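Local atomic coordinates of 24-sterol C-methyltransferase (Haloferax volcanii, PDB entry 6F5Z), a protein that probably transfers methyl groups from S-adenosyl-L-methionine as the catalytic partner of the activator Trm112, with its true substrate still uncertain. Residues Asp102-Val107 and Ala127-Pro132; Arg33-Glu38 and Gly133-Cys138; Ala186-Asp191 and Arg212-Gly217; Val140-Glu145 and Ile158-Trp163. All blocks are in the same frame, centred on the assembly; numbering follows the deposited sequence. Where two conformers were deposited one is given.

Interaction 1: Asp102-Val107 and Ala127-Pro132; sequences DSVDHV and ARILKP. With GOL (glycerol), chain F.
The carbonyl of Ile129, in the last turn of helix 119-129, accepts two successive backbone N-H groups. Val104 N reaches Ile129 O at 3.0 Å in the carbonyl plane. Ser103 N comes to Ile129 O from above that plane, at 2.8 Å. Asp102 N adds a nearly straight bond to Arg128 O (2.9 Å). Beyond the helix, Lys131 N donates to Val104 O, and a parallel bridge pairs Val104 with Leu130. The helix end is thus tied to the start of strand 104-110, in the Rossmann-like sheet of a class I methyltransferase. Apolar tips pack behind the bridge: Val107 CG2 touches Leu130 CD2 (3.8 Å) and Ile129 CD1. On the other flank, Lys131 is extended beyond CG and lies alongside Asp105. Its NZ forms a weak salt bridge with Asp105 OD1 (3.3 Å), and a water joins NZ to Asp105 OD2. Asp105 OD2 is also bonded to Thr41 N. A glycerol, probably from the crystallisation liquor, donates from O2 to Asp105 OD1. An alanine in place of Lys131 would probably leave this carboxylate with less charge compensation and uncover the backbone of Asp102. Ile8 of the partner Trm112 chain packs on Ser103 and Val104.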
loop_
_atom_site.group_PDB
_atom_site.type_symbol
_atom_site.label_atom_id
_atom_site.label_comp_id
_atom_site.label_asym_id
_atom_site.label_seq_id
_atom_site.Cartn_x
_atom_site.Cartn_y
_atom_site.Cartn_z
ATOM N N ASP B 102 6.275 6.150 -19.557
ATOM C CA ASP B 102 5.359 5.017 -19.419
ATOM C C ASP B 102 5.981 3.697 -19.854
ATOM O O ASP B 102 5.349 2.929 -20.594
ATOM C CB ASP B 102 4.062 5.273 -20.218
ATOM C CG ASP B 102 3.255 6.520 -19.904
ATOM O OD1 ASP B 102 3.512 7.159 -18.862
ATOM O OD2 ASP B 102 2.364 6.857 -20.693
ATOM N N SER B 103 7.210 3.434 -19.414
ATOM C CA SER B 103 7.895 2.239 -19.855
ATOM C C SER B 103 8.219 1.282 -18.707
ATOM O O SER B 103 8.726 0.196 -18.960
ATOM C CB SER B 103 9.208 2.654 -20.525
ATOM O OG SER B 103 10.104 3.285 -19.607
ATOM N N VAL B 104 7.994 1.711 -17.448
ATOM C CA VAL B 104 8.404 0.964 -16.233
ATOM C C VAL B 104 7.201 0.544 -15.439
ATOM O O VAL B 104 6.297 1.357 -15.213
ATOM C CB VAL B 104 9.423 1.819 -15.417
ATOM C CG1 VAL B 104 9.781 1.166 -14.100
ATOM C CG2 VAL B 104 10.695 2.039 -16.258
ATOM N N ASP B 105 7.189 -0.723 -14.960
ATOM C CA ASP B 105 6.029 -1.142 -14.162
ATOM C C ASP B 105 6.094 -0.642 -12.725
ATOM O O ASP B 105 5.054 -0.280 -12.170
ATOM C CB ASP B 105 5.889 -2.668 -14.180
ATOM C CG ASP B 105 5.612 -3.211 -15.582
ATOM O OD1 ASP B 105 4.556 -2.874 -16.147
ATOM O OD2 ASP B 105 6.515 -3.836 -16.167
ATOM N N HIS B 106 7.302 -0.682 -12.096
ATOM C CA HIS B 106 7.430 -0.197 -10.724
ATOM C C HIS B 106 8.811 0.381 -10.507
ATOM O O HIS B 106 9.774 -0.018 -11.182
ATOM C CB HIS B 106 7.231 -1.315 -9.686
ATOM C CG HIS B 106 5.948 -2.048 -9.835
ATOM N ND1 HIS B 106 5.868 -3.249 -10.552
ATOM C CD2 HIS B 106 4.718 -1.688 -9.418
ATOM C CE1 HIS B 106 4.586 -3.576 -10.532
ATOM N NE2 HIS B 106 3.846 -2.678 -9.886
ATOM N N VAL B 107 8.886 1.342 -9.580
ATOM C CA VAL B 107 10.184 1.935 -9.198
ATOM C C VAL B 107 10.320 1.700 -7.691
ATOM O O VAL B 107 9.373 1.905 -6.918
ATOM C CB VAL B 107 10.199 3.458 -9.504
ATOM C CG1 VAL B 107 11.477 4.123 -8.974
ATOM C CG2 VAL B 107 10.085 3.697 -11.009
ATOM N N ALA B 127 7.017 9.648 -11.938
ATOM C CA ALA B 127 5.656 9.579 -12.461
ATOM C C ALA B 127 5.692 9.484 -13.998
ATOM O O ALA B 127 4.861 8.799 -14.580
ATOM C CB ALA B 127 4.883 10.831 -12.045
ATOM N N ARG B 128 6.666 10.145 -14.630
ATOM C CA ARG B 128 6.801 10.102 -16.091
ATOM C C ARG B 128 7.147 8.699 -16.588
ATOM O O ARG B 128 6.468 8.187 -17.495
ATOM C CB ARG B 128 7.884 11.097 -16.547
ATOM C CG ARG B 128 8.079 11.082 -18.071
ATOM C CD ARG B 128 9.179 12.041 -18.514
ATOM N NE ARG B 128 10.513 11.636 -18.077
ATOM C CZ ARG B 128 11.206 10.632 -18.601
ATOM N NH1 ARG B 128 10.712 9.931 -19.620
ATOM N NH2 ARG B 128 12.403 10.324 -18.120
ATOM N N ILE B 129 8.206 8.067 -16.007
ATOM C CA ILE B 129 8.623 6.749 -16.513
ATOM C C ILE B 129 7.659 5.599 -16.152
ATOM O O ILE B 129 7.618 4.590 -16.858
ATOM C CB ILE B 129 10.059 6.400 -16.139
ATOM C CG1 ILE B 129 10.180 6.139 -14.598
ATOM C CG2 ILE B 129 11.030 7.526 -16.617
ATOM C CD1 ILE B 129 11.572 5.597 -14.231
ATOM N N LEU B 130 6.926 5.743 -15.056
ATOM C CA LEU B 130 5.987 4.710 -14.677
ATOM C C LEU B 130 4.839 4.621 -15.652
ATOM O O LEU B 130 4.242 5.633 -15.993
ATOM C CB LEU B 130 5.410 5.033 -13.288
ATOM C CG LEU B 130 6.278 4.625 -12.109
ATOM C CD1 LEU B 130 5.685 5.182 -10.796
ATOM C CD2 LEU B 130 6.483 3.104 -12.068
ATOM N N LYS B 131 4.422 3.408 -15.948
ATOM C CA LYS B 131 3.168 3.200 -16.661
ATOM C C LYS B 131 2.009 3.636 -15.734
ATOM O O LYS B 131 2.105 3.441 -14.515
ATOM C CB LYS B 131 3.009 1.707 -16.961
ATOM C CG LYS B 131 3.998 1.214 -18.014
ATOM C CD LYS B 131 3.934 -0.304 -18.158
ATOM C CE LYS B 131 4.850 -0.789 -19.243
ATOM N NZ LYS B 131 4.741 -2.272 -19.361
ATOM N N PRO B 132 0.882 4.142 -16.263
ATOM C CA PRO B 132 -0.298 4.395 -15.400
ATOM C C PRO B 132 -0.647 3.123 -14.602
ATOM O O PRO B 132 -0.692 2.013 -15.132
ATOM C CB PRO B 132 -1.416 4.702 -16.420
ATOM C CG PRO B 132 -0.674 5.285 -17.578
ATOM C CD PRO B 132 0.600 4.480 -17.675
HETATM C C1 GOL F . 2.451 -1.001 -14.067
HETATM O O1 GOL F . 2.198 -1.798 -12.918
HETATM C C2 GOL F . 1.792 -1.582 -15.295
HETATM O O2 GOL F . 1.971 -3.002 -15.313
HETATM C C3 GOL F . 0.331 -1.223 -15.454
HETATM O O3 GOL F . -0.300 -0.992 -14.202
HETATM O O HOH W 1 7.132 -3.719 -19.091
#

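Interaction 2: Arg33-Glu38 and Gly133-Cys138; sequences RMPVEE and GGTFYC
The irregular segment 33-38 passes strand 134-138 with its nearest CA atoms, those of Met34 and Tyr137, 7.5 Å apart, and it bends in an inverse gamma turn centred on Pro35. At that spacing the side chains make the contact. Met34 CG sits over the middle of the Tyr137 ring, 3.5 Å from the centroid and only 6° off the normal, a CH-pi contact. Met34 SD stands obliquely to the ring, a Met-aromatic contact. The bend at chi3 (74°) then turns Met34 CE back to 3.9 Å from Tyr137 CD1. Pro35 meets the strand tip to tip: its CD is 3.8 Å from Tyr137 CE1, and its CG is 3.9 Å from Thr135 CG2. Arg33 CB touches the ring at CE2 (3.8 Å), while its guanidinium leads away to Glu181 and Asp183. The contact packs the loop after helix 16-33 on a strand of the methyltransferase sheet. The second subunit adjoins it, and Tyr137 OH is hydrogen-bonded to Ala180 O of that subunit. Thr135 OG1 is buried without a polar partner. The grip within the chain is therefore apolar and aromatic, and the phenol's polar end serves the dimer interface.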
loop_
_atom_site.group_PDB
_atom_site.type_symbol
_atom_site.label_atom_id
_atom_site.label_comp_id
_atom_site.label_asym_id
_atom_site.label_seq_id
_atom_site.Cartn_x
_atom_site.Cartn_y
_atom_site.Cartn_z
ATOM N N ARG B 33 5.757 -6.139 -0.076
ATOM C CA ARG B 33 4.454 -5.495 -0.276
ATOM C C ARG B 33 4.241 -5.180 -1.751
ATOM O O ARG B 33 3.078 -4.903 -2.133
ATOM C CB ARG B 33 4.387 -4.173 0.530
ATOM C CG ARG B 33 4.350 -4.430 2.009
ATOM C CD ARG B 33 4.352 -3.163 2.837
ATOM N NE ARG B 33 4.579 -3.475 4.251
ATOM C CZ ARG B 33 4.340 -2.637 5.253
ATOM N NH1 ARG B 33 3.845 -1.432 5.017
ATOM N NH2 ARG B 33 4.619 -2.993 6.502
ATOM N N MET B 34 5.336 -5.079 -2.566
ATOM C CA MET B 34 5.199 -4.592 -3.941
ATOM C C MET B 34 4.297 -5.482 -4.761
ATOM O O MET B 34 4.470 -6.706 -4.749
ATOM C CB MET B 34 6.568 -4.412 -4.607
ATOM C CG MET B 34 7.353 -3.363 -3.931
ATOM S SD MET B 34 8.908 -3.023 -4.814
ATOM C CE MET B 34 8.305 -2.091 -6.278
ATOM N N PRO B 35 3.346 -4.871 -5.506
ATOM C CA PRO B 35 2.367 -5.679 -6.266
ATOM C C PRO B 35 2.897 -6.114 -7.628
ATOM O O PRO B 35 2.288 -5.874 -8.672
ATOM C CB PRO B 35 1.210 -4.684 -6.422
ATOM C CG PRO B 35 1.888 -3.401 -6.565
ATOM C CD PRO B 35 3.053 -3.423 -5.606
ATOM N N VAL B 36 4.069 -6.738 -7.609
ATOM C CA VAL B 36 4.722 -7.202 -8.832
ATOM C C VAL B 36 3.998 -8.382 -9.413
ATOM O O VAL B 36 3.668 -9.329 -8.684
ATOM C CB VAL B 36 6.172 -7.630 -8.450
ATOM C CG1 VAL B 36 6.853 -8.389 -9.594
ATOM C CG2 VAL B 36 6.993 -6.420 -8.033
ATOM N N GLU B 37 3.867 -8.384 -10.751
ATOM C CA GLU B 37 3.365 -9.516 -11.523
ATOM C C GLU B 37 4.605 -10.128 -12.169
ATOM O O GLU B 37 5.559 -9.419 -12.500
ATOM C CB GLU B 37 2.389 -9.090 -12.611
ATOM C CG GLU B 37 1.086 -8.513 -12.075
ATOM C CD GLU B 37 0.283 -9.420 -11.150
ATOM O OE1 GLU B 37 0.498 -10.656 -11.153
ATOM O OE2 GLU B 37 -0.519 -8.870 -10.366
ATOM N N GLU B 38 4.609 -11.464 -12.329
ATOM C CA GLU B 38 5.739 -12.105 -12.981
ATOM C C GLU B 38 5.982 -11.444 -14.329
ATOM O O GLU B 38 5.038 -11.204 -15.111
ATOM C CB GLU B 38 5.442 -13.601 -13.222
ATOM C CG GLU B 38 5.413 -14.435 -11.942
ATOM C CD GLU B 38 4.121 -14.450 -11.151
ATOM O OE1 GLU B 38 3.174 -13.720 -11.522
ATOM O OE2 GLU B 38 4.033 -15.256 -10.197
ATOM N N GLY B 133 -0.861 3.295 -13.301
ATOM C CA GLY B 133 -1.147 2.196 -12.394
ATOM C C GLY B 133 0.103 1.588 -11.772
ATOM O O GLY B 133 -0.007 0.743 -10.883
ATOM N N GLY B 134 1.279 1.970 -12.274
ATOM C CA GLY B 134 2.551 1.505 -11.720
ATOM C C GLY B 134 2.835 2.160 -10.381
ATOM O O GLY B 134 2.280 3.227 -10.102
ATOM N N THR B 135 3.737 1.556 -9.569
ATOM C CA THR B 135 3.968 2.080 -8.229
ATOM C C THR B 135 5.379 2.528 -7.999
ATOM O O THR B 135 6.300 2.098 -8.704
ATOM C CB THR B 135 3.633 1.043 -7.111
ATOM O OG1 THR B 135 4.625 -0.001 -7.094
ATOM C CG2 THR B 135 2.207 0.472 -7.246
ATOM N N PHE B 136 5.508 3.482 -7.076
ATOM C CA PHE B 136 6.805 3.926 -6.580
ATOM C C PHE B 136 6.813 3.571 -5.093
ATOM O O PHE B 136 5.978 4.086 -4.334
ATOM C CB PHE B 136 7.005 5.462 -6.780
ATOM C CG PHE B 136 8.263 6.017 -6.121
ATOM C CD1 PHE B 136 9.461 5.292 -6.143
ATOM C CD2 PHE B 136 8.265 7.283 -5.551
ATOM C CE1 PHE B 136 10.610 5.806 -5.557
ATOM C CE2 PHE B 136 9.424 7.816 -5.010
ATOM C CZ PHE B 136 10.591 7.081 -5.014
ATOM N N TYR B 137 7.809 2.751 -4.676
ATOM C CA TYR B 137 8.024 2.378 -3.279
ATOM C C TYR B 137 9.257 3.169 -2.817
ATOM O O TYR B 137 10.371 2.878 -3.281
ATOM C CB TYR B 137 8.241 0.855 -3.162
ATOM C CG TYR B 137 6.940 0.112 -2.969
ATOM C CD1 TYR B 137 5.980 0.069 -3.976
ATOM C CD2 TYR B 137 6.666 -0.547 -1.775
ATOM C CE1 TYR B 137 4.738 -0.536 -3.767
ATOM C CE2 TYR B 137 5.437 -1.175 -1.559
ATOM C CZ TYR B 137 4.469 -1.152 -2.550
ATOM O OH TYR B 137 3.253 -1.744 -2.298
ATOM N N CYS B 138 9.042 4.160 -1.937
ATOM C CA CYS B 138 10.080 5.050 -1.483
ATOM C C CYS B 138 10.342 4.777 -0.001
ATOM O O CYS B 138 9.507 5.138 0.841
ATOM C CB CYS B 138 9.590 6.484 -1.689
ATOM S SG CYS B 138 10.793 7.739 -1.201
#

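Interaction 3: Ala186-Asp191 and Arg212-Gly217; sequences ADLDID and RYRTFG
Both faces of the Tyr213 ring are occupied. Arg212 CG lies over the centre of one face, and Ile190 CG2 lies over the other, offset toward the rim and 3.5 Å from Tyr213 CG. The Arg212 guanidinium has Tyr213 CE1 over the centre of one face and Gly217 CA at its edge. Ile190 CG1 is anti to the backbone N (chi1 -170°), and this lets CD1 reach on to Tyr213 CZ at 3.7 Å. The Arg214 guanidinium has the backbone of Leu188 over one face and two carbonyls at its edge. Arg214 NH1 and NH2 grip Ile190 O end-on, at 2.9 and 3.0 Å, with the oxygen in the guanidinium plane. NH1 of Arg214 also donates to Asp187 O at 2.8 Å, on a lone pair but tilted out of the guanidinium plane. A bend at chi2 of Arg214 (-59°) turns the chain back toward these oxygens. Leu188 CD2 packs on Arg214 CD. Asp187 N donates to Tyr213 O at 2.8 Å. Asp187 OD1 accepts from the N-H groups of Asp189 and Ile190, while OD2 is bonded to His25 ND1. Gly217 has positive phi, and a CB there would collide with Ala186 CA. Loop 186-191, which follows strand 178-185 and is shaped by an Asx turn at Asp187, thus packs on the end of helix 206-216, which closes in a wide pi-type turn.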
loop_
_atom_site.group_PDB
_atom_site.type_symbol
_atom_site.label_atom_id
_atom_site.label_comp_id
_atom_site.label_asym_id
_atom_site.label_seq_id
_atom_site.Cartn_x
_atom_site.Cartn_y
_atom_site.Cartn_z
ATOM N N ALA B 186 9.494 -1.390 11.364
ATOM C CA ALA B 186 10.483 -1.518 12.422
ATOM C C ALA B 186 11.647 -2.400 11.995
ATOM O O ALA B 186 11.467 -3.364 11.209
ATOM C CB ALA B 186 9.843 -2.115 13.657
ATOM N N ASP B 187 12.850 -2.106 12.564
ATOM C CA ASP B 187 14.021 -2.953 12.389
ATOM C C ASP B 187 14.058 -3.765 13.679
ATOM O O ASP B 187 14.419 -3.246 14.749
ATOM C CB ASP B 187 15.303 -2.139 12.191
ATOM C CG ASP B 187 16.533 -3.017 12.064
ATOM O OD1 ASP B 187 16.467 -4.195 12.487
ATOM O OD2 ASP B 187 17.541 -2.549 11.505
ATOM N N LEU B 188 13.680 -5.038 13.567
ATOM C CA LEU B 188 13.628 -5.944 14.733
ATOM C C LEU B 188 14.889 -6.781 14.828
ATOM O O LEU B 188 15.058 -7.513 15.811
ATOM C CB LEU B 188 12.434 -6.894 14.595
ATOM C CG LEU B 188 11.032 -6.267 14.574
ATOM C CD1 LEU B 188 9.952 -7.350 14.571
ATOM C CD2 LEU B 188 10.811 -5.291 15.715
ATOM N N ASP B 189 15.744 -6.735 13.812
ATOM C CA ASP B 189 16.930 -7.580 13.754
ATOM C C ASP B 189 18.123 -6.999 14.437
ATOM O O ASP B 189 18.959 -7.749 14.945
ATOM C CB ASP B 189 17.294 -7.914 12.308
ATOM C CG ASP B 189 16.229 -8.783 11.688
ATOM O OD1 ASP B 189 15.950 -9.860 12.249
ATOM O OD2 ASP B 189 15.592 -8.333 10.707
ATOM N N ILE B 190 18.279 -5.682 14.396
ATOM C CA ILE B 190 19.462 -5.091 15.021
ATOM C C ILE B 190 19.452 -5.355 16.527
ATOM O O ILE B 190 18.424 -5.184 17.193
ATOM C CB ILE B 190 19.610 -3.575 14.666
ATOM C CG1 ILE B 190 20.980 -3.045 15.133
ATOM C CG2 ILE B 190 18.426 -2.747 15.192
ATOM C CD1 ILE B 190 21.378 -1.647 14.582
ATOM N N ASP B 191 20.606 -5.814 17.044
ATOM C CA ASP B 191 20.724 -6.136 18.467
ATOM C C ASP B 191 20.773 -4.847 19.290
ATOM O O ASP B 191 21.450 -3.888 18.917
ATOM C CB ASP B 191 22.024 -6.942 18.708
ATOM C CG ASP B 191 22.268 -7.322 20.165
ATOM O OD1 ASP B 191 21.434 -8.061 20.737
ATOM O OD2 ASP B 191 23.294 -6.876 20.732
ATOM N N ARG B 212 14.636 4.563 17.865
ATOM C CA ARG B 212 15.128 4.628 16.486
ATOM C C ARG B 212 14.675 3.407 15.675
ATOM O O ARG B 212 14.161 3.545 14.557
ATOM C CB ARG B 212 16.676 4.729 16.428
ATOM C CG ARG B 212 17.294 4.416 15.051
ATOM C CD ARG B 212 16.880 5.430 13.982
ATOM N NE ARG B 212 17.478 5.024 12.711
ATOM C CZ ARG B 212 16.905 4.169 11.860
ATOM N NH1 ARG B 212 15.704 3.663 12.119
ATOM N NH2 ARG B 212 17.543 3.797 10.754
ATOM N N TYR B 213 14.925 2.213 16.222
ATOM C CA TYR B 213 14.731 1.002 15.434
ATOM C C TYR B 213 13.399 0.316 15.606
ATOM O O TYR B 213 12.873 -0.193 14.611
ATOM C CB TYR B 213 15.899 0.014 15.690
ATOM C CG TYR B 213 17.228 0.567 15.197
ATOM C CD1 TYR B 213 17.480 0.727 13.838
ATOM C CD2 TYR B 213 18.242 0.918 16.090
ATOM C CE1 TYR B 213 18.672 1.284 13.380
ATOM C CE2 TYR B 213 19.447 1.462 15.635
ATOM C CZ TYR B 213 19.660 1.628 14.279
ATOM O OH TYR B 213 20.841 2.148 13.797
ATOM N N ARG B 214 12.906 0.187 16.852
ATOM C CA ARG B 214 11.664 -0.560 17.082
ATOM C C ARG B 214 10.453 0.328 16.896
ATOM O O ARG B 214 9.401 -0.209 16.529
ATOM C CB ARG B 214 11.649 -1.204 18.497
ATOM C CG ARG B 214 12.872 -2.082 18.829
ATOM C CD ARG B 214 13.101 -3.267 17.894
ATOM N NE ARG B 214 13.962 -4.255 18.531
ATOM C CZ ARG B 214 15.226 -4.524 18.194
ATOM N NH1 ARG B 214 15.794 -3.914 17.148
ATOM N NH2 ARG B 214 15.937 -5.396 18.906
ATOM N N THR B 215 10.570 1.659 17.116
ATOM C CA THR B 215 9.417 2.558 17.044
ATOM C C THR B 215 9.351 3.292 15.719
ATOM O O THR B 215 8.330 3.199 15.040
ATOM C CB THR B 215 9.417 3.519 18.246
ATOM O OG1 THR B 215 9.420 2.760 19.460
ATOM C CG2 THR B 215 8.223 4.456 18.257
ATOM N N PHE B 216 10.379 4.077 15.382
ATOM C CA PHE B 216 10.374 4.871 14.138
ATOM C C PHE B 216 10.664 3.980 12.927
ATOM O O PHE B 216 9.905 3.949 11.961
ATOM C CB PHE B 216 11.428 5.991 14.193
ATOM C CG PHE B 216 11.220 7.042 15.266
ATOM C CD1 PHE B 216 9.952 7.323 15.745
ATOM C CD2 PHE B 216 12.302 7.726 15.820
ATOM C CE1 PHE B 216 9.741 8.323 16.708
ATOM C CE2 PHE B 216 12.095 8.758 16.754
ATOM C CZ PHE B 216 10.812 9.045 17.194
ATOM N N GLY B 217 11.776 3.268 12.967
ATOM C CA GLY B 217 12.149 2.410 11.841
ATOM C C GLY B 217 12.284 3.169 10.521
ATOM O O GLY B 217 12.655 4.353 10.489
#

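Interaction 4: Val140-Glu145 and Ile158-Trp163; sequences VNYYEE and IDMTRW
The Tyr142 ring is held from both faces. Met160 CE lies over the centre of one, 3.6 Å from the centroid, with SD also above that face in a Met-aromatic contact. Arg162 CG covers the opposite face, 4.0 Å from the centroid, and Arg162 CD touches Tyr142 OH. Thr161 O stands at the ring edge. Arg162 then bends at chi3 (88°) and Glu144 at chi2 (66°), and the guanidinium grips the carboxylate side-on. Arg162 NE donates to Glu144 OE1 and Arg162 NH1 to Glu144 OE2, each at 2.9 Å. OE2 uses its syn lone pair, whereas OE1 is met from above the carboxylate plane. Glu144 N also donates to Trp163 O at 2.9 Å, from well above the carbonyl plane. Three waters bridge the segments. One joins Tyr142 O, Thr161 O and Trp163 N. The other two link Tyr142 OH to Arg162 NH2 and to Met160 O. An alanine in place of Arg162 would probably cost the Glu144 carboxylate both bonds and loosen the packing on one side of Tyr142. Further out, Tyr114 meets the Tyr142 ring, and Trp163 packs edge-to-face with Tyr168 of helix 165-174. Both segments belong to the long connection between strand 134-140 and that helix. The Met160 side chain is about 9 Å from the bound S-adenosyl-L-homocysteine. Charge, a sandwiched phenol ring and ordered water thus join the two parts of this connection.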
loop_
_atom_site.group_PDB
_atom_site.type_symbol
_atom_site.label_atom_id
_atom_site.label_comp_id
_atom_site.label_asym_id
_atom_site.label_seq_id
_atom_site.Cartn_x
_atom_site.Cartn_y
_atom_site.Cartn_z
ATOM N N VAL B 140 12.873 5.273 3.305
ATOM C CA VAL B 140 13.921 6.164 3.760
ATOM C C VAL B 140 14.091 6.058 5.260
ATOM O O VAL B 140 13.095 5.944 5.988
ATOM C CB VAL B 140 13.675 7.648 3.373
ATOM C CG1 VAL B 140 13.671 7.854 1.852
ATOM C CG2 VAL B 140 12.384 8.186 3.986
ATOM N N ASN B 141 15.352 6.228 5.728
ATOM C CA ASN B 141 15.637 6.291 7.156
ATOM C C ASN B 141 15.931 7.711 7.623
ATOM O O ASN B 141 15.959 7.934 8.829
ATOM C CB ASN B 141 16.803 5.348 7.547
ATOM C CG ASN B 141 16.419 3.902 7.385
ATOM O OD1 ASN B 141 15.246 3.586 7.336
ATOM N ND2 ASN B 141 17.377 2.998 7.264
ATOM N N TYR B 142 16.132 8.651 6.687
ATOM C CA TYR B 142 16.410 10.048 7.003
ATOM C C TYR B 142 15.098 10.799 6.743
ATOM O O TYR B 142 14.704 10.952 5.580
ATOM C CB TYR B 142 17.529 10.573 6.101
ATOM C CG TYR B 142 17.858 12.034 6.323
ATOM C CD1 TYR B 142 18.558 12.448 7.460
ATOM C CD2 TYR B 142 17.488 12.991 5.397
ATOM C CE1 TYR B 142 18.902 13.789 7.650
ATOM C CE2 TYR B 142 17.854 14.330 5.556
ATOM C CZ TYR B 142 18.545 14.723 6.691
ATOM O OH TYR B 142 18.904 16.045 6.843
ATOM N N TYR B 143 14.407 11.227 7.817
ATOM C CA TYR B 143 13.133 11.903 7.704
ATOM C C TYR B 143 12.871 12.643 9.004
ATOM O O TYR B 143 13.514 12.339 10.023
ATOM C CB TYR B 143 12.003 10.937 7.276
ATOM C CG TYR B 143 11.774 9.781 8.219
ATOM C CD1 TYR B 143 12.474 8.584 8.069
ATOM C CD2 TYR B 143 10.849 9.879 9.253
ATOM C CE1 TYR B 143 12.277 7.518 8.943
ATOM C CE2 TYR B 143 10.637 8.813 10.134
ATOM C CZ TYR B 143 11.353 7.631 9.963
ATOM O OH TYR B 143 11.170 6.565 10.827
ATOM N N GLU B 144 11.943 13.610 8.976
ATOM C CA GLU B 144 11.780 14.520 10.106
ATOM C C GLU B 144 11.510 13.847 11.442
ATOM O O GLU B 144 12.170 14.187 12.440
ATOM C CB GLU B 144 10.685 15.567 9.823
ATOM C CG GLU B 144 10.724 16.752 10.794
ATOM C CD GLU B 144 11.980 17.585 10.633
ATOM O OE1 GLU B 144 12.525 17.664 9.506
ATOM O OE2 GLU B 144 12.360 18.239 11.631
ATOM N N GLU B 145 10.552 12.925 11.481
ATOM C CA GLU B 145 10.148 12.296 12.732
ATOM C C GLU B 145 11.272 11.441 13.344
ATOM O O GLU B 145 11.249 11.213 14.569
ATOM C CB GLU B 145 8.876 11.458 12.527
ATOM C CG GLU B 145 7.643 12.309 12.234
ATOM C CD GLU B 145 7.390 12.617 10.763
ATOM O OE1 GLU B 145 8.343 12.585 9.957
ATOM O OE2 GLU B 145 6.224 12.896 10.421
ATOM N N ILE B 158 26.762 16.040 0.635
ATOM C CA ILE B 158 25.620 16.316 -0.261
ATOM C C ILE B 158 24.500 16.939 0.594
ATOM O O ILE B 158 24.258 16.489 1.721
ATOM C CB ILE B 158 25.143 14.977 -0.905
ATOM C CG1 ILE B 158 26.202 14.429 -1.868
ATOM C CG2 ILE B 158 23.739 15.101 -1.590
ATOM C CD1 ILE B 158 25.903 12.994 -2.355
ATOM N N ASP B 159 23.799 17.927 0.046
ATOM C CA ASP B 159 22.661 18.563 0.702
ATOM C C ASP B 159 21.491 17.581 0.611
ATOM O O ASP B 159 20.999 17.276 -0.487
ATOM C CB ASP B 159 22.287 19.872 -0.003
ATOM C CG ASP B 159 23.378 20.929 0.015
ATOM O OD1 ASP B 159 23.929 21.198 1.109
ATOM O OD2 ASP B 159 23.647 21.523 -1.058
ATOM N N MET B 160 21.076 17.085 1.768
ATOM C CA MET B 160 19.999 16.104 1.924
ATOM C C MET B 160 18.625 16.787 2.122
ATOM O O MET B 160 18.555 17.868 2.730
ATOM C CB MET B 160 20.325 15.214 3.135
ATOM C CG MET B 160 21.685 14.515 3.012
ATOM S SD MET B 160 22.283 13.901 4.610
ATOM C CE MET B 160 21.209 12.479 4.824
ATOM N N THR B 161 17.536 16.131 1.684
ATOM C CA THR B 161 16.193 16.643 1.873
ATOM C C THR B 161 15.588 15.907 3.065
ATOM O O THR B 161 15.506 14.674 3.070
ATOM C CB THR B 161 15.388 16.488 0.583
ATOM O OG1 THR B 161 15.920 17.422 -0.365
ATOM C CG2 THR B 161 13.890 16.792 0.783
ATOM N N ARG B 162 15.156 16.666 4.068
ATOM C CA ARG B 162 14.609 16.095 5.292
ATOM C C ARG B 162 13.135 16.426 5.329
ATOM O O ARG B 162 12.754 17.559 5.604
ATOM C CB ARG B 162 15.327 16.659 6.527
ATOM C CG ARG B 162 15.140 15.735 7.731
ATOM C CD ARG B 162 16.029 16.186 8.883
ATOM N NE ARG B 162 15.328 17.174 9.702
ATOM C CZ ARG B 162 15.922 18.042 10.513
ATOM N NH1 ARG B 162 15.197 18.871 11.247
ATOM N NH2 ARG B 162 17.244 18.107 10.575
ATOM N N TRP B 163 12.292 15.459 4.964
ATOM C CA TRP B 163 10.862 15.694 4.947
ATOM C C TRP B 163 10.178 14.905 6.027
ATOM O O TRP B 163 10.636 13.809 6.376
ATOM C CB TRP B 163 10.242 15.257 3.613
ATOM C CG TRP B 163 10.427 16.198 2.458
ATOM C CD1 TRP B 163 10.808 17.520 2.497
ATOM C CD2 TRP B 163 10.245 15.871 1.081
ATOM N NE1 TRP B 163 10.887 18.024 1.213
ATOM C CE2 TRP B 163 10.524 17.030 0.324
ATOM C CE3 TRP B 163 9.896 14.688 0.409
ATOM C CZ2 TRP B 163 10.462 17.028 -1.085
ATOM C CZ3 TRP B 163 9.804 14.695 -0.969
ATOM C CH2 TRP B 163 10.095 15.852 -1.704
HETATM O O HOH W 2 13.669 12.906 3.990
HETATM O O HOH W 3 19.418 17.151 9.122
HETATM O O HOH W 4 18.985 18.237 5.411
#

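How the interactions relate
Along the chain, interaction 2 opens first and encloses interaction 1; interaction 4 follows, then interaction 3. Interactions 1 and 2 have centres 10 Å apart and lie on neighbouring strands of one sheet, 104-110 and 134-140, probably hydrogen-bonded between Val107 and both Thr135 and Tyr137. Strand 134-140 leads from interaction 2 straight into interaction 4, their centres 23 Å apart and on opposite sides of the chain's centre. Interactions 3 and 4, with centres 18 Å apart, meet where Tyr143 OH probably bonds Gly217 O. Interactions 1 and 3 are farthest apart, centres 31 Å. One pair thus lies near the Trm112 and subunit interfaces; the other joins loops and the end of helix 206-216.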